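Local coordinates for protein SUMO-1 cysteine protease S273R (African swine fever virus pig/Kenya/KEN-50/1950, PDB 6LJB) that probably cleaves the viral polyprotein precursors pp220 and pp62 into core-shell proteins as a cysteine protease, and dampens host innate immune signalling, at residues A[108-113]-A[151-156]; A[115-120]-A[198-203]. All coordinates share one frame; numbering follows the deposited sequence.

Contact 1: A[108-113]-A[151-156]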
ATOM      1  N   PHE A 108       8.556  -4.083  -4.508  1.00 26.65           N
ATOM      2  CA  PHE A 108       9.409  -3.719  -3.385  1.00 27.51           C
ATOM      3  C   PHE A 108       8.711  -2.649  -2.556  1.00 28.26           C
ATOM      4  O   PHE A 108       8.427  -1.555  -3.060  1.00 28.60           O
ATOM      5  CB  PHE A 108      10.771  -3.221  -3.868  1.00 25.55           C
ATOM      6  CG  PHE A 108      11.799  -3.116  -2.777  1.00 28.69           C
ATOM      7  CD1 PHE A 108      11.927  -1.955  -2.032  1.00 23.84           C
ATOM      8  CD2 PHE A 108      12.634  -4.183  -2.492  1.00 30.48           C
ATOM      9  CE1 PHE A 108      12.871  -1.859  -1.027  1.00 26.73           C
ATOM     10  CE2 PHE A 108      13.580  -4.093  -1.489  1.00 31.45           C
ATOM     11  CZ  PHE A 108      13.699  -2.930  -0.755  1.00 31.01           C
ATOM     12  N   ASN A 109       8.372  -3.016  -1.321  1.00 26.64           N
ATOM     13  CA  ASN A 109       7.645  -2.128  -0.380  1.00 26.41           C
ATOM     14  C   ASN A 109       8.657  -1.354   0.465  1.00 31.79           C
ATOM     15  O   ASN A 109       8.923  -1.780   1.599  1.00 34.39           O
ATOM     16  CB  ASN A 109       6.711  -2.942   0.514  1.00 28.40           C
ATOM     17  CG  ASN A 109       7.380  -4.168   1.095  1.00 34.25           C
ATOM     18  OD1 ASN A 109       8.006  -4.938   0.373  1.00 30.34           O
ATOM     19  ND2 ASN A 109       7.254  -4.358   2.395  1.00 28.88           N
ATOM     20  N   CYS A 110       9.193  -0.262  -0.077  1.00 28.42           N
ATOM     21  CA  CYS A 110      10.148   0.574   0.689  1.00 27.25           C
ATOM     22  C   CYS A 110       9.388   1.247   1.833  1.00 31.87           C
ATOM     23  O   CYS A 110       8.326   1.833   1.568  1.00 37.34           O
ATOM     24  CB  CYS A 110      10.746   1.651  -0.205  1.00 25.38           C
ATOM     25  SG  CYS A 110      11.950   2.704   0.640  1.00 29.25           S
ATOM     26  N   PRO A 111       9.914   1.249   3.077  1.00 30.27           N
ATOM     27  CA  PRO A 111       9.246   1.899   4.205  1.00 35.15           C
ATOM     28  C   PRO A 111       9.157   3.420   4.001  1.00 35.20           C
ATOM     29  O   PRO A 111      10.016   3.994   3.366  1.00 51.30           O
ATOM     30  CB  PRO A 111      10.093   1.535   5.435  1.00 30.01           C
ATOM     31  CG  PRO A 111      11.418   1.074   4.877  1.00 29.51           C
ATOM     32  CD  PRO A 111      11.131   0.554   3.485  1.00 35.35           C
ATOM     33  N   PHE A 112       8.145   4.042   4.604  1.00 33.47           N
ATOM     34  CA  PHE A 112       7.891   5.492   4.419  1.00 35.28           C
ATOM     35  C   PHE A 112       9.130   6.303   4.813  1.00 36.19           C
ATOM     36  O   PHE A 112       9.791   5.990   5.819  1.00 31.35           O
ATOM     37  CB  PHE A 112       6.743   5.940   5.322  1.00 31.18           C
ATOM     38  CG  PHE A 112       7.207   6.550   6.619  1.00 40.02           C
ATOM     39  CD1 PHE A 112       7.497   7.900   6.699  1.00 35.99           C
ATOM     40  CD2 PHE A 112       7.393   5.769   7.746  1.00 37.26           C
ATOM     41  CE1 PHE A 112       7.944   8.458   7.883  1.00 41.52           C
ATOM     42  CE2 PHE A 112       7.839   6.330   8.930  1.00 33.03           C
ATOM     43  CZ  PHE A 112       8.113   7.674   8.996  1.00 39.57           C
ATOM     44  N   SER A 113       9.414   7.345   4.034  1.00 32.57           N
ATOM     45  CA  SER A 113      10.578   8.219   4.319  1.00 32.63           C
ATOM     46  C   SER A 113      10.128   9.676   4.437  1.00 35.41           C
ATOM     47  O   SER A 113       9.081  10.026   3.871  1.00 31.27           O
ATOM     48  CB  SER A 113      11.644   8.059   3.266  1.00 31.81           C
ATOM     49  OG  SER A 113      12.667   9.025   3.426  1.00 37.63           O
ATOM     50  N   ASN A 151      10.591  -6.120 -10.040  1.00 33.59           N
ATOM     51  CA  ASN A 151      10.475  -5.291 -11.230  1.00 30.42           C
ATOM     52  C   ASN A 151       9.723  -3.993 -10.966  1.00 30.29           C
ATOM     53  O   ASN A 151       9.562  -3.187 -11.888  1.00 30.09           O
ATOM     54  CB  ASN A 151       9.791  -6.073 -12.358  1.00 26.13           C
ATOM     55  CG  ASN A 151       8.464  -6.676 -11.933  1.00 34.87           C
ATOM     56  OD1 ASN A 151       7.925  -6.347 -10.878  1.00 32.46           O
ATOM     57  ND2 ASN A 151       7.927  -7.563 -12.764  1.00 30.42           N
ATOM     58  N   THR A 152       9.257  -3.777  -9.737  1.00 27.01           N
ATOM     59  CA  THR A 152       8.573  -2.549  -9.363  1.00 26.65           C
ATOM     60  C   THR A 152       9.050  -2.110  -7.987  1.00 27.78           C
ATOM     61  O   THR A 152       9.372  -2.934  -7.129  1.00 29.04           O
ATOM     62  CB  THR A 152       7.045  -2.717  -9.354  1.00 24.21           C
ATOM     63  OG1 THR A 152       6.695  -3.936  -8.687  1.00 29.35           O
ATOM     64  CG2 THR A 152       6.496  -2.738 -10.773  1.00 30.73           C
ATOM     65  N   PHE A 153       9.089  -0.794  -7.789  1.00 27.27           N
ATOM     66  CA  PHE A 153       9.512  -0.187  -6.533  1.00 25.93           C
ATOM     67  C   PHE A 153       8.489   0.865  -6.136  1.00 27.48           C
ATOM     68  O   PHE A 153       8.058   1.663  -6.975  1.00 28.73           O
ATOM     69  CB  PHE A 153      10.908   0.436  -6.666  1.00 27.57           C
ATOM     70  CG  PHE A 153      11.375   1.164  -5.435  1.00 25.37           C
ATOM     71  CD1 PHE A 153      12.062   0.494  -4.436  1.00 24.23           C
ATOM     72  CD2 PHE A 153      11.142   2.522  -5.284  1.00 25.21           C
ATOM     73  CE1 PHE A 153      12.498   1.163  -3.306  1.00 28.06           C
ATOM     74  CE2 PHE A 153      11.573   3.194  -4.157  1.00 27.63           C
ATOM     75  CZ  PHE A 153      12.253   2.514  -3.167  1.00 24.48           C
ATOM     76  N   GLY A 154       8.101   0.869  -4.863  1.00 26.53           N
ATOM     77  CA  GLY A 154       7.104   1.809  -4.391  1.00 24.04           C
ATOM     78  C   GLY A 154       7.387   2.373  -3.015  1.00 27.86           C
ATOM     79  O   GLY A 154       7.769   1.639  -2.099  1.00 24.87           O
ATOM     80  N   CYS A 155       7.200   3.682  -2.858  1.00 23.46           N
ATOM     81  CA  CYS A 155       7.411   4.344  -1.580  1.00 28.77           C
ATOM     82  C   CYS A 155       6.505   5.562  -1.494  1.00 25.84           C
ATOM     83  O   CYS A 155       6.138   6.154  -2.514  1.00 31.72           O
ATOM     84  CB  CYS A 155       8.873   4.760  -1.390  1.00 25.85           C
ATOM     85  SG  CYS A 155       9.245   5.444   0.242  1.00 25.14           S
ATOM     86  N   VAL A 156       6.148   5.930  -0.267  1.00 23.10           N
ATOM     87  CA  VAL A 156       5.317   7.097   0.001  1.00 25.18           C
ATOM     88  C   VAL A 156       6.053   7.974   1.004  1.00 25.75           C
ATOM     89  O   VAL A 156       6.422   7.508   2.088  1.00 32.51           O
ATOM     90  CB  VAL A 156       3.927   6.711   0.532  1.00 24.99           C
ATOM     91  CG1 VAL A 156       3.105   7.956   0.812  1.00 31.00           C
ATOM     92  CG2 VAL A 156       3.210   5.810  -0.461  1.00 24.17           C
TER
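Phe108 and Asn109 run parallel to Phe153 and Gly154 as an edge strand of the mixed sheet, and three backbone hydrogen bonds fix the register: Phe108 N to Thr152 O (3.0 Å), Gly154 N to Phe108 O (3.0 Å) and Cys110 N to Gly154 O (3.1 Å). Gly154 thus donates to one residue and accepts from another two places further on, the pattern of parallel pairing. On the sheet face that carries Phe108 and Phe153, the two aromatic side chains lie side by side. With CG anti to the backbone N in both (chi1 -167° and 176°), the rings leave the strands in the same direction, and their planes lie 18° apart; they are slid apart so far that they hardly overlap, and CD1 of Phe108 meets CE1 of Phe153 at 3.4 Å. Cys110 continues this row: its CB lies 3.4 Å from CZ of Phe153, with SG obliquely beside the same ring. Cys110 also packs against Cys155, whose CB approaches Cys110 CB to 3.8 Å. Their sulfurs, 3.9 Å apart from SG to SG, are not joined as a disulfide. Beyond the paired residues, Phe112 CA makes a CH···O contact with Val156 O (3.4 Å). Asn109, on the opposite face, hydrogen-bonds through its amide to the side chain of Gln139 and the carbonyl of Tyr140, while Phe124 of helix 123-126 packs on both cysteines. Strand 107-109 is thereby added in parallel to the central mixed sheet of this Ulp1-like (clan CA) cysteine protease, its backbone polar groups paired across the join beside a buried apolar face.

Contact 2: A[115-120]-A[198-203]; sequences MDFERI and IRWMER
Phe117 begins the contact, in the irregular loop between strand 107-109 and helix 123-126, by directing the far end of its ring at helix 195-208. Its CG sits between the backbone N and the carbonyl carbon (chi1 59°), and the ring carbons CE1 and CZ come to CB of Trp200, with CE1 at 4.1 Å. The Phe117 and indole planes are 79° apart. Arg203 brings NH2 to the edge of the Phe117 ring, 4.3 Å from CE1; NH2 also makes a weak hydrogen bond to Asn125 OD1. Phe124 joins the two aromatics, edge-to-face with Phe117 and stacked on Trp200, and its carbonyl accepts the indole N-H.

Glu118, next in the loop, extends toward the helix and meets Arg199, which grips the carboxylate side-on. NE binds Glu118 OE2 at 2.7 Å, in the guanidinium plane and on the syn lone pair of the oxygen; NH2 reaches Glu118 OE1 at 3.0 Å from out of the carboxylate plane and adds a weak bond to OE2. The two planes are turned 37° from each other. Arg203 NH1 stays 4.4 Å from Glu118 OE2, beyond a salt bridge, although its charge probably still helps to stabilise the carboxylate. The salt bridge between partly exposed Glu118 and exposed Arg199 is probably screened in part by solvent, while buried Phe117 and Trp200 supply apolar packing; together they hold the loop against helix 195-208 of the Ulp1-like catalytic domain.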
ATOM      1  N   MET A 115      11.252  13.953   4.241  1.00 45.33           N
ATOM      2  CA  MET A 115      11.955  14.769   3.260  1.00 41.77           C
ATOM      3  C   MET A 115      13.372  15.127   3.697  1.00 45.46           C
ATOM      4  O   MET A 115      14.035  15.920   3.019  1.00 46.58           O
ATOM      5  CB  MET A 115      11.154  16.040   2.966  1.00 40.18           C
ATOM      6  CG  MET A 115      11.335  16.564   1.552  1.00 49.35           C
ATOM      7  SD  MET A 115      11.208  15.248   0.327  1.00 56.18           S
ATOM      8  CE  MET A 115       9.489  14.774   0.491  1.00 41.39           C
ATOM      9  N   ASP A 116      13.851  14.556   4.802  1.00 47.19           N
ATOM     10  CA  ASP A 116      15.178  14.840   5.329  1.00 42.37           C
ATOM     11  C   ASP A 116      16.185  13.741   5.006  1.00 38.10           C
ATOM     12  O   ASP A 116      17.240  13.673   5.645  1.00 48.69           O
ATOM     13  CB  ASP A 116      15.108  15.045   6.843  1.00 50.52           C
ATOM     14  CG  ASP A 116      13.944  15.920   7.261  1.00 51.39           C
ATOM     15  OD1 ASP A 116      13.844  17.060   6.765  1.00 64.00           O
ATOM     16  OD2 ASP A 116      13.123  15.460   8.083  1.00 59.62           O
ATOM     17  N   PHE A 117      15.888  12.884   4.025  1.00 41.41           N
ATOM     18  CA  PHE A 117      16.695  11.686   3.818  1.00 41.10           C
ATOM     19  C   PHE A 117      18.114  11.983   3.345  1.00 40.45           C
ATOM     20  O   PHE A 117      18.953  11.077   3.377  1.00 42.76           O
ATOM     21  CB  PHE A 117      16.000  10.737   2.834  1.00 43.58           C
ATOM     22  CG  PHE A 117      15.728  11.335   1.481  1.00 37.80           C
ATOM     23  CD1 PHE A 117      16.708  11.349   0.502  1.00 36.15           C
ATOM     24  CD2 PHE A 117      14.478  11.851   1.177  1.00 38.70           C
ATOM     25  CE1 PHE A 117      16.458  11.885  -0.743  1.00 36.83           C
ATOM     26  CE2 PHE A 117      14.221  12.388  -0.070  1.00 33.62           C
ATOM     27  CZ  PHE A 117      15.212  12.402  -1.031  1.00 29.21           C
ATOM     28  N   GLU A 118      18.407  13.210   2.913  1.00 44.12           N
ATOM     29  CA  GLU A 118      19.780  13.566   2.582  1.00 41.03           C
ATOM     30  C   GLU A 118      20.625  13.845   3.817  1.00 45.80           C
ATOM     31  O   GLU A 118      21.857  13.838   3.723  1.00 47.06           O
ATOM     32  CB  GLU A 118      19.811  14.786   1.660  1.00 35.68           C
ATOM     33  CG  GLU A 118      19.411  14.489   0.228  1.00 35.62           C
ATOM     34  CD  GLU A 118      19.687  15.654  -0.701  1.00 36.64           C
ATOM     35  OE1 GLU A 118      19.920  16.775  -0.199  1.00 38.47           O
ATOM     36  OE2 GLU A 118      19.678  15.449  -1.932  1.00 33.45           O
ATOM     37  N   ARG A 119      19.994  14.091   4.966  1.00 45.33           N
ATOM     38  CA  ARG A 119      20.708  14.352   6.206  1.00 48.01           C
ATOM     39  C   ARG A 119      20.346  13.387   7.326  1.00 46.75           C
ATOM     40  O   ARG A 119      20.999  13.415   8.375  1.00 49.89           O
ATOM     41  CB  ARG A 119      20.451  15.793   6.675  1.00 60.22           C
ATOM     42  CG  ARG A 119      20.585  16.825   5.564  1.00 53.61           C
ATOM     43  CD  ARG A 119      20.221  18.226   6.030  1.00 60.93           C
ATOM     44  NE  ARG A 119      18.939  18.266   6.727  1.00 69.81           N
ATOM     45  CZ  ARG A 119      18.802  18.544   8.019  1.00 70.74           C
ATOM     46  NH1 ARG A 119      19.871  18.816   8.756  1.00 62.13           N
ATOM     47  NH2 ARG A 119      17.598  18.557   8.574  1.00 60.57           N
ATOM     48  N   ILE A 120      19.334  12.545   7.137  1.00 54.75           N
ATOM     49  CA  ILE A 120      18.918  11.553   8.120  1.00 52.57           C
ATOM     50  C   ILE A 120      18.775  10.215   7.408  1.00 47.83           C
ATOM     51  O   ILE A 120      18.268  10.152   6.282  1.00 48.28           O
ATOM     52  CB  ILE A 120      17.596  11.955   8.810  1.00 53.40           C
ATOM     53  CG1 ILE A 120      17.790  13.228   9.637  1.00 43.70           C
ATOM     54  CG2 ILE A 120      17.069  10.825   9.683  1.00 47.55           C
ATOM     55  CD1 ILE A 120      16.528  13.713  10.317  1.00 51.84           C
ATOM     56  N   ILE A 198      14.200  15.264  -6.168  1.00 33.36           N
ATOM     57  CA  ILE A 198      14.650  15.592  -7.516  1.00 30.36           C
ATOM     58  C   ILE A 198      16.039  15.020  -7.776  1.00 35.40           C
ATOM     59  O   ILE A 198      16.347  14.600  -8.898  1.00 38.43           O
ATOM     60  CB  ILE A 198      14.596  17.122  -7.719  1.00 37.56           C
ATOM     61  CG1 ILE A 198      13.145  17.618  -7.680  1.00 39.85           C
ATOM     62  CG2 ILE A 198      15.319  17.552  -8.991  1.00 45.58           C
ATOM     63  CD1 ILE A 198      13.014  19.124  -7.608  1.00 29.45           C
ATOM     64  N   ARG A 199      16.890  14.967  -6.746  1.00 29.51           N
ATOM     65  CA  ARG A 199      18.203  14.352  -6.903  1.00 30.24           C
ATOM     66  C   ARG A 199      18.152  12.841  -6.727  1.00 28.27           C
ATOM     67  O   ARG A 199      18.947  12.125  -7.346  1.00 28.29           O
ATOM     68  CB  ARG A 199      19.196  14.953  -5.909  1.00 32.56           C
ATOM     69  CG  ARG A 199      19.771  16.288  -6.338  1.00 36.02           C
ATOM     70  CD  ARG A 199      20.794  16.797  -5.337  1.00 38.53           C
ATOM     71  NE  ARG A 199      20.187  17.109  -4.047  1.00 36.28           N
ATOM     72  CZ  ARG A 199      19.636  18.280  -3.747  1.00 34.66           C
ATOM     73  NH1 ARG A 199      19.614  19.255  -4.645  1.00 34.84           N
ATOM     74  NH2 ARG A 199      19.106  18.477  -2.547  1.00 29.10           N
ATOM     75  N   TRP A 200      17.241  12.342  -5.888  1.00 30.93           N
ATOM     76  CA  TRP A 200      17.120  10.900  -5.699  1.00 26.07           C
ATOM     77  C   TRP A 200      16.711  10.213  -6.994  1.00 26.80           C
ATOM     78  O   TRP A 200      17.287   9.188  -7.375  1.00 25.26           O
ATOM     79  CB  TRP A 200      16.115  10.600  -4.585  1.00 22.75           C
ATOM     80  CG  TRP A 200      15.952   9.137  -4.292  1.00 22.42           C
ATOM     81  CD1 TRP A 200      16.616   8.412  -3.346  1.00 24.30           C
ATOM     82  CD2 TRP A 200      15.066   8.223  -4.949  1.00 21.73           C
ATOM     83  NE1 TRP A 200      16.199   7.103  -3.373  1.00 22.13           N
ATOM     84  CE2 TRP A 200      15.247   6.962  -4.349  1.00 22.37           C
ATOM     85  CE3 TRP A 200      14.135   8.349  -5.985  1.00 19.50           C
ATOM     86  CZ2 TRP A 200      14.534   5.834  -4.751  1.00 19.50           C
ATOM     87  CZ3 TRP A 200      13.430   7.230  -6.384  1.00 19.44           C
ATOM     88  CH2 TRP A 200      13.632   5.989  -5.768  1.00 18.59           C
ATOM     89  N   MET A 201      15.716  10.771  -7.691  1.00 27.13           N
ATOM     90  CA  MET A 201      15.267  10.175  -8.945  1.00 25.64           C
ATOM     91  C   MET A 201      16.374  10.187  -9.991  1.00 28.31           C
ATOM     92  O   MET A 201      16.478   9.261 -10.805  1.00 27.96           O
ATOM     93  CB  MET A 201      14.031  10.912  -9.464  1.00 27.66           C
ATOM     94  CG  MET A 201      12.827  10.841  -8.539  1.00 26.91           C
ATOM     95  SD  MET A 201      11.392  11.715  -9.196  1.00 30.94           S
ATOM     96  CE  MET A 201      12.004  13.398  -9.231  1.00 33.38           C
ATOM     97  N   GLU A 202      17.212  11.225  -9.985  1.00 27.64           N
ATOM     98  CA  GLU A 202      18.317  11.281 -10.937  1.00 27.43           C
ATOM     99  C   GLU A 202      19.387  10.249 -10.604  1.00 33.10           C
ATOM    100  O   GLU A 202      20.004   9.674 -11.508  1.00 34.49           O
ATOM    101  CB  GLU A 202      18.914  12.689 -10.971  1.00 30.45           C
ATOM    102  CG  GLU A 202      20.063  12.859 -11.957  1.00 33.94           C
ATOM    103  CD  GLU A 202      19.645  12.622 -13.398  1.00 40.16           C
ATOM    104  OE1 GLU A 202      18.457  12.833 -13.722  1.00 40.00           O
ATOM    105  OE2 GLU A 202      20.506  12.221 -14.209  1.00 34.13           O
ATOM    106  N   ARG A 203      19.624   9.999  -9.313  1.00 28.25           N
ATOM    107  CA  ARG A 203      20.564   8.949  -8.936  1.00 27.19           C
ATOM    108  C   ARG A 203      20.044   7.569  -9.312  1.00 29.11           C
ATOM    109  O   ARG A 203      20.829   6.696  -9.694  1.00 35.12           O
ATOM    110  CB  ARG A 203      20.864   9.010  -7.439  1.00 30.29           C
ATOM    111  CG  ARG A 203      21.838  10.107  -7.042  1.00 29.15           C
ATOM    112  CD  ARG A 203      22.360   9.891  -5.632  1.00 27.66           C
ATOM    113  NE  ARG A 203      21.279   9.839  -4.652  1.00 27.46           N
ATOM    114  CZ  ARG A 203      20.769  10.906  -4.048  1.00 28.62           C
ATOM    115  NH1 ARG A 203      21.241  12.114  -4.324  1.00 34.47           N
ATOM    116  NH2 ARG A 203      19.786  10.768  -3.169  1.00 28.32           N
TER

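Overall arrangement
Contact 1 is part of the buried core of the protease domain, adding strand 107-109 to strand 152-158, whereas contact 2 lies further out, about 21 Å from the centre of the chain, where the loop after that strand meets helix 195-208. The first relies on main-chain hydrogen bonds with apolar packing, the second on side chains alone, with an ionic pair toward the solvent. Their centres are about 14 Å apart, and they touch where Phe153 CE2 packs on Trp200 CH2 at 3.8 Å. Phe124 touches both. Val156 of contact 1 lies about 8 Å, side chain to side chain, from the inferred nucleophile Cys232; contact 2 is remote from the active site.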